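Local coordinates for protein hydrogenase maturation factor (Thermoanaerobacter tengcongensis, PDB 3VTH) that probably transfers the carbamoyl group of carbamoyl phosphate, at the expense of ATP, to the C-terminal cysteine of HypE during [NiFe]-hydrogenase maturation, at residues L285-G290 and Q705-L710; G305-Y310 and R383-A388; T676-T681 and I714-L719. One frame throughout, in Å; residues are numbered along the deposited sequence.

Interactions 1 and 2 meet in the mixed sheet that holds the antiparallel neighbours 283-287 and 303-307: Leu285 CD2 lies 3.7 Å from Gly305 CA, although the centres of the two contacts are about 18 Å apart. Interactions 1 and 3 share helix 707-719, also with centres about 18 Å apart, and pack through Leu709 against Val677 and Val678. Interactions 2 and 3 do not touch, their nearest atoms being about 17 Å apart. Along the chain interaction 2 is nested within interaction 1, while 1 and 3 alternate. Interaction 1 thus joins the telomere recombination (YrdC-like) region, with one nucleotide analogue, to the Kae1-like region, with the other.

Interaction 1 (L285-G290 and Q705-L710); sequences LLKKKG and QNRYLL. With AP2 (phosphomethylphosphonic acid adenosyl ester), chain H; APC (diphosphomethylphosphonic acid adenosyl ester), chain F.
Lys287 and Arg707 run alongside each other, pointing opposite ways. The methylene CE of Lys287 meets NE of Arg707 at 4.0 Å, oblique to the guanidinium plane, with Arg707 CD close behind. The bend at chi2 (-78°) turns the end of the lysine chain toward Arg707. Its NZ stays 4.7 Å from Arg707 NE and forms a salt bridge with Asp302, so a carboxylate probably eases the approach of two like charges.

Water supplies the polar link. One molecule lies 2.7 Å from Leu285 O, probably as donor, and accepts a weak bond from Arg707 NH1 at 3.1 Å. Arg707 NH2 bonds to Phe373 O, a direct hold on the next strand, 370-374; its several N-H groups let the arginine serve both strands.

Each segment also reaches a different nucleotide analogue. Leu285 lays its branched end against the adenine of APC, CD1 being 3.6 Å from APC C2, an apolar surface suited to a flat base. Asn706 divides its amide: ND2 donates to AP2 N1 at 2.9 Å and is also bonded to His674 NE2, while OD1 accepts from Leu709 N at 3.0 Å as the N-cap of the helix, with the donor above the carbonyl plane. Cap and histidine together fix the amide's rotation and present its N-H to the adenine. With so little direct contact, the chemistry implies a slight, water-bridged junction between two nucleotide sites.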
loop_
_atom_site.group_PDB
_atom_site.type_symbol
_atom_site.label_atom_id
_atom_site.label_comp_id
_atom_site.label_asym_id
_atom_site.label_seq_id
_atom_site.Cartn_x
_atom_site.Cartn_y
_atom_site.Cartn_z
ATOM N N LEU A 285 -1.998 2.255 11.387
ATOM C CA LEU A 285 -1.835 3.532 12.077
ATOM C C LEU A 285 -2.934 3.697 13.110
ATOM O O LEU A 285 -4.124 3.677 12.782
ATOM C CB LEU A 285 -1.831 4.715 11.093
ATOM C CG LEU A 285 -0.791 4.610 9.965
ATOM C CD1 LEU A 285 -0.849 5.847 9.113
ATOM C CD2 LEU A 285 0.645 4.379 10.503
ATOM N N LEU A 286 -2.513 3.897 14.355
ATOM C CA LEU A 286 -3.416 3.908 15.506
ATOM C C LEU A 286 -3.174 5.141 16.353
ATOM O O LEU A 286 -2.029 5.547 16.511
ATOM C CB LEU A 286 -3.164 2.657 16.369
ATOM C CG LEU A 286 -3.395 1.288 15.718
ATOM C CD1 LEU A 286 -2.884 0.202 16.650
ATOM C CD2 LEU A 286 -4.877 1.052 15.381
ATOM N N LYS A 287 -4.243 5.726 16.905
ATOM C CA LYS A 287 -4.106 6.868 17.811
ATOM C C LYS A 287 -3.466 6.439 19.121
ATOM O O LYS A 287 -3.863 5.422 19.714
ATOM C CB LYS A 287 -5.465 7.529 18.080
ATOM C CG LYS A 287 -6.082 8.233 16.851
ATOM C CD LYS A 287 -5.434 9.612 16.560
ATOM C CE LYS A 287 -6.100 10.291 15.354
ATOM N NZ LYS A 287 -5.560 11.659 15.071
ATOM N N LYS A 288 -2.487 7.223 19.575
ATOM C CA LYS A 288 -1.754 6.960 20.822
ATOM C C LYS A 288 -2.658 7.176 22.030
ATOM O O LYS A 288 -3.407 8.153 22.077
ATOM C CB LYS A 288 -0.560 7.908 20.955
ATOM C CG LYS A 288 0.593 7.683 19.974
ATOM C CD LYS A 288 1.590 8.850 20.142
ATOM C CE LYS A 288 2.862 8.631 19.342
ATOM N NZ LYS A 288 3.729 9.814 19.462
ATOM N N LYS A 289 -2.583 6.275 23.005
ATOM C CA LYS A 289 -3.242 6.476 24.304
ATOM C C LYS A 289 -2.594 5.612 25.366
ATOM O O LYS A 289 -2.343 4.433 25.132
ATOM C CB LYS A 289 -4.745 6.161 24.232
ATOM C CG LYS A 289 -5.493 6.312 25.584
ATOM C CD LYS A 289 -7.000 6.008 25.482
ATOM C CE LYS A 289 -7.285 4.508 25.254
ATOM N NZ LYS A 289 -6.842 3.668 26.394
ATOM N N GLY A 290 -2.342 6.202 26.533
ATOM C CA GLY A 290 -1.867 5.455 27.695
ATOM C C GLY A 290 -0.356 5.474 27.833
ATOM O O GLY A 290 0.241 6.536 28.011
ATOM N N GLN A 705 -4.938 11.827 3.177
ATOM C CA GLN A 705 -4.334 11.073 4.276
ATOM C C GLN A 705 -4.625 11.710 5.645
ATOM O O GLN A 705 -4.494 11.056 6.681
ATOM C CB GLN A 705 -2.827 10.964 4.079
ATOM C CG GLN A 705 -2.425 10.105 2.869
ATOM C CD GLN A 705 -0.962 10.246 2.554
ATOM O OE1 GLN A 705 -0.496 11.329 2.169
ATOM N NE2 GLN A 705 -0.220 9.162 2.709
ATOM N N ASN A 706 -5.019 12.978 5.638
ATOM C CA ASN A 706 -5.459 13.661 6.857
ATOM C C ASN A 706 -6.806 13.060 7.273
ATOM O O ASN A 706 -7.808 13.191 6.540
ATOM C CB ASN A 706 -5.581 15.163 6.564
ATOM C CG ASN A 706 -5.872 15.990 7.795
ATOM O OD1 ASN A 706 -6.857 15.767 8.488
ATOM N ND2 ASN A 706 -5.003 16.952 8.075
ATOM N N ARG A 707 -6.824 12.378 8.421
ATOM C CA ARG A 707 -8.012 11.650 8.878
ATOM C C ARG A 707 -9.226 12.579 9.093
ATOM O O ARG A 707 -10.358 12.233 8.758
ATOM C CB ARG A 707 -7.715 10.881 10.180
ATOM C CG ARG A 707 -6.641 9.798 10.047
ATOM C CD ARG A 707 -6.300 9.165 11.409
ATOM N NE ARG A 707 -7.506 8.615 12.031
ATOM C CZ ARG A 707 -7.917 7.348 11.908
ATOM N NH1 ARG A 707 -7.215 6.470 11.197
ATOM N NH2 ARG A 707 -9.044 6.964 12.498
ATOM N N TYR A 708 -8.959 13.752 9.651
ATOM C CA TYR A 708 -9.979 14.725 9.973
ATOM C C TYR A 708 -10.616 15.314 8.710
ATOM O O TYR A 708 -11.844 15.289 8.571
ATOM C CB TYR A 708 -9.382 15.818 10.853
ATOM C CG TYR A 708 -10.407 16.751 11.454
ATOM C CD1 TYR A 708 -11.117 16.393 12.610
ATOM C CD2 TYR A 708 -10.654 17.995 10.879
ATOM C CE1 TYR A 708 -12.064 17.257 13.173
ATOM C CE2 TYR A 708 -11.587 18.868 11.432
ATOM C CZ TYR A 708 -12.295 18.485 12.574
ATOM O OH TYR A 708 -13.205 19.369 13.108
ATOM N N LEU A 709 -9.792 15.825 7.790
ATOM C CA LEU A 709 -10.294 16.320 6.500
ATOM C C LEU A 709 -11.174 15.303 5.786
ATOM O O LEU A 709 -12.262 15.628 5.314
ATOM C CB LEU A 709 -9.148 16.698 5.547
ATOM C CG LEU A 709 -8.286 17.933 5.791
ATOM C CD1 LEU A 709 -7.411 18.183 4.568
ATOM C CD2 LEU A 709 -9.125 19.179 6.114
ATOM N N LEU A 710 -10.693 14.067 5.705
ATOM C CA LEU A 710 -11.439 13.010 5.025
ATOM C C LEU A 710 -12.772 12.720 5.720
ATOM O O LEU A 710 -13.828 12.757 5.089
ATOM C CB LEU A 710 -10.605 11.722 4.913
ATOM C CG LEU A 710 -11.310 10.641 4.075
ATOM C CD1 LEU A 710 -11.426 11.077 2.612
ATOM C CD2 LEU A 710 -10.645 9.249 4.197
HETATM P PB AP2 H . 2.170 15.026 -4.761
HETATM O O1B AP2 H . 1.871 16.134 -3.781
HETATM O O2B AP2 H . 1.094 14.700 -5.749
HETATM O O3B AP2 H . 3.555 15.150 -5.346
HETATM C C3A AP2 H . 2.290 13.577 -3.679
HETATM P PA AP2 H . 0.735 13.073 -2.886
HETATM O O1A AP2 H . 1.142 11.733 -2.290
HETATM O O2A AP2 H . -0.507 13.161 -3.740
HETATM O "O5'" AP2 H . 0.511 14.158 -1.706
HETATM C "C5'" AP2 H . 1.408 14.124 -0.602
HETATM C "C4'" AP2 H . 1.204 15.437 0.119
HETATM O "O4'" AP2 H . -0.041 15.409 0.820
HETATM C "C3'" AP2 H . 2.252 15.687 1.185
HETATM O "O3'" AP2 H . 3.468 16.166 0.602
HETATM C "C2'" AP2 H . 1.528 16.711 2.036
HETATM O "O2'" AP2 H . 1.706 17.980 1.397
HETATM C "C1'" AP2 H . 0.062 16.258 1.971
HETATM N N9 AP2 H . -0.232 15.541 3.245
HETATM C C8 AP2 H . 0.315 14.383 3.692
HETATM N N7 AP2 H . -0.151 14.049 4.926
HETATM C C5 AP2 H . -1.024 15.008 5.293
HETATM C C6 AP2 H . -1.876 15.282 6.477
HETATM N N6 AP2 H . -1.902 14.436 7.538
HETATM N N1 AP2 H . -2.629 16.416 6.457
HETATM C C2 AP2 H . -2.640 17.265 5.406
HETATM N N3 AP2 H . -1.878 17.081 4.306
HETATM C C4 AP2 H . -1.067 15.992 4.196
HETATM P PG APC F . 13.543 4.677 3.992
HETATM O O1G APC F . 13.542 3.195 4.270
HETATM O O2G APC F . 14.028 5.482 5.173
HETATM O O3G APC F . 14.207 5.071 2.705
HETATM P PB APC F . 10.685 4.524 4.341
HETATM O O1B APC F . 10.490 3.244 3.590
HETATM O O2B APC F . 9.594 5.557 4.142
HETATM O O3B APC F . 12.030 5.197 3.769
HETATM P PA APC F . 10.376 2.636 6.834
HETATM O O1A APC F . 10.599 2.722 8.326
HETATM O O2A APC F . 10.963 1.444 6.171
HETATM C C3A APC F . 10.974 4.213 6.115
HETATM O "O5'" APC F . 8.802 2.568 6.492
HETATM C "C5'" APC F . 7.768 2.740 7.457
HETATM C "C4'" APC F . 6.686 3.627 6.848
HETATM O "O4'" APC F . 5.610 3.675 7.793
HETATM C "C3'" APC F . 7.199 5.057 6.658
HETATM O "O3'" APC F . 6.749 5.625 5.415
HETATM C "C2'" APC F . 6.551 5.819 7.796
HETATM O "O2'" APC F . 6.430 7.228 7.523
HETATM C "C1'" APC F . 5.254 5.040 8.008
HETATM N N9 APC F . 4.849 5.281 9.388
HETATM C C8 APC F . 5.383 4.743 10.518
HETATM N N7 APC F . 4.765 5.259 11.610
HETATM C C5 APC F . 3.836 6.136 11.172
HETATM C C6 APC F . 2.836 7.039 11.784
HETATM N N6 APC F . 2.689 7.105 13.123
HETATM N N1 APC F . 2.072 7.789 10.960
HETATM C C2 APC F . 2.184 7.731 9.617
HETATM N N3 APC F . 3.068 6.948 8.978
HETATM C C4 APC F . 3.897 6.145 9.703
HETATM O O HOH W 1 -6.688 3.451 11.876
#

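Interaction 2 (G305-Y310 and R383-A388); sequences GVMLPY and RARGYA
Arg385 lays its guanidinium flat over one face of the Tyr310 ring, a stacked cation-pi contact in the buried interior. Arg385 CZ stands 3.5 Å from the ring centroid and only 3° off the ring normal, with the planes 10° apart. The nitrogens spread over different parts of the ring: NH2 lies 3.3 Å from Tyr310 CE1, NH1 is nearest Tyr310 CG, and NE is nearest Tyr310 CE2. Tyrosine offers a broad electron-rich face, and arginine is the cationic side chain flat enough to match it. The arginine chain runs out extended, then turns at its third torsion (chi3 46°) to set the guanidinium down parallel to the ring.

Van der Waals packing adds a second side. Met307 brings its methyl CE to the edge of the same guanidinium, near its plane and 3.3 Å from Arg385 NH2, its chain crossing the arginine at about a right angle. The flexible, unbranched methionine can place a methyl beside the cation while its backbone remains in strand 303-307.

Polar bonds around the stack use the guanidinium's rim. Arg385 NH2 forms a salt bridge with Asp368, and NH1 donates to Arg281 O. Within the loop, Ala384 O accepts from both Tyr387 N, at 3.0 Å, and Ala388 N, at 2.9 Å, closing a turn that contains both Arg385 and Gly386. Gly386 has a positive phi, where a side chain would strike the preceding carbonyl O. Asp367, a magnesium ligand in a structure of this protein, lies with its side chain about 6 Å from that of Arg385. The ring thus holds the cation flat, while the guanidinium rim takes a methyl at NH2 and polar bonds that fix its rotation and probably offset the cost of burying charge.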
loop_
_atom_site.group_PDB
_atom_site.type_symbol
_atom_site.label_atom_id
_atom_site.label_comp_id
_atom_site.label_asym_id
_atom_site.label_seq_id
_atom_site.Cartn_x
_atom_site.Cartn_y
_atom_site.Cartn_z
ATOM N N GLY A 305 2.450 3.614 14.245
ATOM C CA GLY A 305 2.287 2.556 13.253
ATOM C C GLY A 305 2.639 1.244 13.920
ATOM O O GLY A 305 3.773 1.065 14.367
ATOM N N VAL A 306 1.665 0.339 14.015
ATOM C CA VAL A 306 1.863 -0.913 14.756
ATOM C C VAL A 306 1.519 -2.125 13.912
ATOM O O VAL A 306 0.531 -2.121 13.200
ATOM C CB VAL A 306 1.029 -0.943 16.069
ATOM C CG1 VAL A 306 1.345 -2.194 16.893
ATOM C CG2 VAL A 306 1.332 0.290 16.909
ATOM N N MET A 307 2.350 -3.158 14.004
ATOM C CA MET A 307 2.072 -4.437 13.383
ATOM C C MET A 307 2.205 -5.566 14.405
ATOM O O MET A 307 2.869 -5.430 15.458
ATOM C CB MET A 307 3.038 -4.682 12.214
ATOM C CG MET A 307 4.493 -4.948 12.672
ATOM S SD MET A 307 5.721 -4.850 11.347
ATOM C CE MET A 307 4.754 -5.485 9.981
ATOM N N LEU A 308 1.583 -6.687 14.082
ATOM C CA LEU A 308 1.697 -7.890 14.894
ATOM C C LEU A 308 2.691 -8.827 14.206
ATOM O O LEU A 308 3.070 -8.576 13.069
ATOM C CB LEU A 308 0.313 -8.545 15.033
ATOM C CG LEU A 308 -0.747 -7.713 15.769
ATOM C CD1 LEU A 308 -2.084 -8.457 15.865
ATOM C CD2 LEU A 308 -0.268 -7.318 17.172
ATOM N N PRO A 309 3.121 -9.906 14.887
ATOM C CA PRO A 309 4.013 -10.888 14.262
ATOM C C PRO A 309 3.401 -11.447 12.970
ATOM O O PRO A 309 2.167 -11.645 12.913
ATOM C CB PRO A 309 4.085 -12.001 15.311
ATOM C CG PRO A 309 3.884 -11.314 16.611
ATOM C CD PRO A 309 2.843 -10.240 16.299
ATOM N N TYR A 310 4.228 -11.683 11.949
ATOM C CA TYR A 310 3.719 -12.224 10.684
ATOM C C TYR A 310 4.456 -13.456 10.162
ATOM O O TYR A 310 3.973 -14.131 9.241
ATOM C CB TYR A 310 3.604 -11.139 9.590
ATOM C CG TYR A 310 4.890 -10.460 9.172
ATOM C CD1 TYR A 310 5.295 -9.261 9.785
ATOM C CD2 TYR A 310 5.700 -10.999 8.155
ATOM C CE1 TYR A 310 6.476 -8.621 9.407
ATOM C CE2 TYR A 310 6.896 -10.363 7.763
ATOM C CZ TYR A 310 7.264 -9.169 8.389
ATOM O OH TYR A 310 8.429 -8.522 8.035
ATOM N N ARG A 383 0.516 0.190 -0.136
ATOM C CA ARG A 383 -0.032 -1.102 -0.496
ATOM C C ARG A 383 1.110 -2.002 -0.933
ATOM O O ARG A 383 1.691 -1.829 -2.003
ATOM C CB ARG A 383 -1.106 -0.945 -1.578
ATOM C CG ARG A 383 -1.764 -2.276 -1.989
ATOM C CD ARG A 383 -2.642 -2.096 -3.246
ATOM N NE ARG A 383 -3.081 -3.403 -3.785
ATOM C CZ ARG A 383 -4.166 -4.045 -3.365
ATOM N NH1 ARG A 383 -4.937 -3.524 -2.413
ATOM N NH2 ARG A 383 -4.503 -5.221 -3.893
ATOM N N ALA A 384 1.441 -2.964 -0.088
ATOM C CA ALA A 384 2.627 -3.796 -0.322
ATOM C C ALA A 384 2.400 -5.189 0.252
ATOM O O ALA A 384 1.407 -5.834 -0.108
ATOM C CB ALA A 384 3.904 -3.120 0.245
ATOM N N ARG A 385 3.282 -5.676 1.124
ATOM C CA ARG A 385 3.183 -7.075 1.583
ATOM C C ARG A 385 1.784 -7.431 2.113
ATOM O O ARG A 385 1.195 -6.669 2.900
ATOM C CB ARG A 385 4.236 -7.419 2.652
ATOM C CG ARG A 385 4.143 -8.899 3.134
ATOM C CD ARG A 385 5.151 -9.264 4.221
ATOM N NE ARG A 385 5.234 -8.284 5.297
ATOM C CZ ARG A 385 4.344 -8.126 6.278
ATOM N NH1 ARG A 385 3.255 -8.899 6.373
ATOM N NH2 ARG A 385 4.555 -7.181 7.196
ATOM N N GLY A 386 1.259 -8.587 1.691
ATOM C CA GLY A 386 -0.060 -9.024 2.172
ATOM C C GLY A 386 -1.233 -8.502 1.358
ATOM O O GLY A 386 -2.330 -9.061 1.446
ATOM N N TYR A 387 -1.003 -7.459 0.549
ATOM C CA TYR A 387 -2.024 -6.904 -0.359
ATOM C C TYR A 387 -1.620 -7.079 -1.822
ATOM O O TYR A 387 -2.294 -7.761 -2.581
ATOM C CB TYR A 387 -2.275 -5.415 -0.065
ATOM C CG TYR A 387 -2.937 -5.147 1.270
ATOM C CD1 TYR A 387 -4.284 -4.734 1.335
ATOM C CD2 TYR A 387 -2.235 -5.341 2.471
ATOM C CE1 TYR A 387 -4.899 -4.497 2.567
ATOM C CE2 TYR A 387 -2.841 -5.110 3.703
ATOM C CZ TYR A 387 -4.169 -4.682 3.750
ATOM O OH TYR A 387 -4.749 -4.431 4.987
ATOM N N ALA A 388 -0.524 -6.440 -2.219
ATOM C CA ALA A 388 0.071 -6.696 -3.515
ATOM C C ALA A 388 0.640 -8.111 -3.528
ATOM O O ALA A 388 1.183 -8.577 -2.521
ATOM C CB ALA A 388 1.172 -5.677 -3.815
#

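Interaction 3 (T676-T681 and I714-L719); sequences TVVNFT and IEKLSL
Lys716 has the largest share of the buried surface, and it reaches from helix 707-719 across to Asn679 and Val678 on helix 666-692. Segments 676-681 and 714-719 come closest at the CA atoms of Val678 and Lys716, 8.3 Å apart. With CG anti to the backbone N (chi1 -162°) and the rest of the chain extended, the ammonium spans this gap. Lysine suits the place because its methylenes can pack on the way to a polar partner.

The polar partner is Asn679. Its CB points away from helix 707-719, but the amide returns, and OD1 accepts from Lys716 NZ at 2.8 Å. The two side chains cross at about a right angle. The donor stands above the carbonyl plane, 57° out of it, with a C=O to donor angle of 118°. A neutral amide can meet the ammonium here without adding a charge of its own. Lys716 also makes a cation-pi contact with Tyr682.

Val678 packs against the lysine methylenes, its CG1 4.1 Å from Lys716 CD. This compact branched residue also touches the apolar Leu713, one turn earlier along the partner helix. Strand 696-700, helix 707-719 and strand 723-726 form a beta-alpha-beta crossover between parallel neighbouring strands of the Kae1-like region, whose family belongs to the actin-ATPase clan, and helix 666-692 packs beside the crossover helix, against strand 501-507.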
loop_
_atom_site.group_PDB
_atom_site.type_symbol
_atom_site.label_atom_id
_atom_site.label_comp_id
_atom_site.label_asym_id
_atom_site.label_seq_id
_atom_site.Cartn_x
_atom_site.Cartn_y
_atom_site.Cartn_z
ATOM N N THR A 676 -12.155 25.195 8.196
ATOM C CA THR A 676 -12.249 26.129 7.084
ATOM C C THR A 676 -12.130 25.397 5.722
ATOM O O THR A 676 -12.953 25.593 4.813
ATOM C CB THR A 676 -11.171 27.216 7.203
ATOM O OG1 THR A 676 -11.280 27.846 8.487
ATOM C CG2 THR A 676 -11.338 28.283 6.096
ATOM N N VAL A 677 -11.110 24.566 5.591
ATOM C CA VAL A 677 -10.925 23.785 4.355
ATOM C C VAL A 677 -12.168 22.915 4.115
ATOM O O VAL A 677 -12.747 22.951 3.033
ATOM C CB VAL A 677 -9.658 22.929 4.415
ATOM C CG1 VAL A 677 -9.560 21.980 3.189
ATOM C CG2 VAL A 677 -8.418 23.830 4.529
ATOM N N VAL A 678 -12.610 22.196 5.145
ATOM C CA VAL A 678 -13.844 21.418 5.036
ATOM C C VAL A 678 -14.999 22.282 4.548
ATOM O O VAL A 678 -15.690 21.912 3.587
ATOM C CB VAL A 678 -14.195 20.677 6.366
ATOM C CG1 VAL A 678 -15.613 20.058 6.328
ATOM C CG2 VAL A 678 -13.140 19.606 6.649
ATOM N N ASN A 679 -15.189 23.440 5.184
ATOM C CA ASN A 679 -16.327 24.292 4.888
ATOM C C ASN A 679 -16.318 24.849 3.467
ATOM O O ASN A 679 -17.333 24.743 2.772
ATOM C CB ASN A 679 -16.483 25.400 5.943
ATOM C CG ASN A 679 -16.948 24.847 7.287
ATOM O OD1 ASN A 679 -17.361 23.695 7.376
ATOM N ND2 ASN A 679 -16.873 25.655 8.329
ATOM N N PHE A 680 -15.185 25.397 3.020
ATOM C CA PHE A 680 -15.149 25.930 1.655
ATOM C C PHE A 680 -15.257 24.848 0.570
ATOM O O PHE A 680 -15.854 25.079 -0.482
ATOM C CB PHE A 680 -14.050 26.996 1.412
ATOM C CG PHE A 680 -12.612 26.482 1.332
ATOM C CD1 PHE A 680 -12.218 25.546 0.375
ATOM C CD2 PHE A 680 -11.624 27.045 2.141
ATOM C CE1 PHE A 680 -10.895 25.117 0.279
ATOM C CE2 PHE A 680 -10.278 26.619 2.038
ATOM C CZ PHE A 680 -9.924 25.655 1.105
ATOM N N THR A 681 -14.731 23.663 0.865
ATOM C CA THR A 681 -14.792 22.541 -0.067
ATOM C C THR A 681 -16.246 22.088 -0.218
ATOM O O THR A 681 -16.732 21.870 -1.330
ATOM C CB THR A 681 -13.895 21.377 0.404
ATOM O OG1 THR A 681 -12.566 21.856 0.627
ATOM C CG2 THR A 681 -13.852 20.266 -0.628
ATOM N N ILE A 714 -16.462 13.817 4.276
ATOM C CA ILE A 714 -17.379 12.728 3.953
ATOM C C ILE A 714 -18.684 12.871 4.751
ATOM O O ILE A 714 -19.772 12.732 4.197
ATOM C CB ILE A 714 -16.767 11.326 4.205
ATOM C CG1 ILE A 714 -15.685 10.989 3.176
ATOM C CG2 ILE A 714 -17.863 10.234 4.191
ATOM C CD1 ILE A 714 -14.938 9.662 3.476
ATOM N N GLU A 715 -18.576 13.152 6.046
ATOM C CA GLU A 715 -19.768 13.307 6.884
ATOM C C GLU A 715 -20.632 14.483 6.431
ATOM O O GLU A 715 -21.834 14.312 6.199
ATOM C CB GLU A 715 -19.391 13.463 8.353
ATOM C CG GLU A 715 -18.838 12.174 9.005
ATOM C CD GLU A 715 -18.315 12.407 10.421
ATOM O OE1 GLU A 715 -18.429 13.541 10.932
ATOM O OE2 GLU A 715 -17.805 11.458 11.034
ATOM N N LYS A 716 -20.013 15.658 6.289
ATOM C CA LYS A 716 -20.738 16.878 5.937
ATOM C C LYS A 716 -21.454 16.760 4.580
ATOM O O LYS A 716 -22.619 17.138 4.449
ATOM C CB LYS A 716 -19.810 18.093 5.945
ATOM C CG LYS A 716 -20.579 19.396 6.008
ATOM C CD LYS A 716 -19.690 20.622 6.065
ATOM C CE LYS A 716 -20.519 21.789 6.584
ATOM N NZ LYS A 716 -19.889 23.097 6.293
ATOM N N LEU A 717 -20.747 16.213 3.596
ATOM C CA LEU A 717 -21.288 16.021 2.257
ATOM C C LEU A 717 -22.397 14.978 2.254
ATOM O O LEU A 717 -23.423 15.166 1.583
ATOM C CB LEU A 717 -20.172 15.619 1.281
ATOM C CG LEU A 717 -19.116 16.655 0.876
ATOM C CD1 LEU A 717 -17.938 15.947 0.199
ATOM C CD2 LEU A 717 -19.729 17.718 -0.050
ATOM N N SER A 718 -22.193 13.887 2.999
ATOM C CA SER A 718 -23.206 12.831 3.128
ATOM C C SER A 718 -24.488 13.344 3.764
ATOM O O SER A 718 -25.581 12.974 3.338
ATOM C CB SER A 718 -22.679 11.625 3.922
ATOM O OG SER A 718 -21.743 10.885 3.152
ATOM N N LEU A 719 -24.359 14.209 4.765
ATOM C CA LEU A 719 -25.528 14.788 5.422
ATOM C C LEU A 719 -26.316 15.701 4.483
ATOM O O LEU A 719 -27.490 15.953 4.720
ATOM C CB LEU A 719 -25.145 15.548 6.701
ATOM C CG LEU A 719 -24.535 14.776 7.880
ATOM C CD1 LEU A 719 -24.064 15.742 8.972
ATOM C CD2 LEU A 719 -25.495 13.747 8.458
#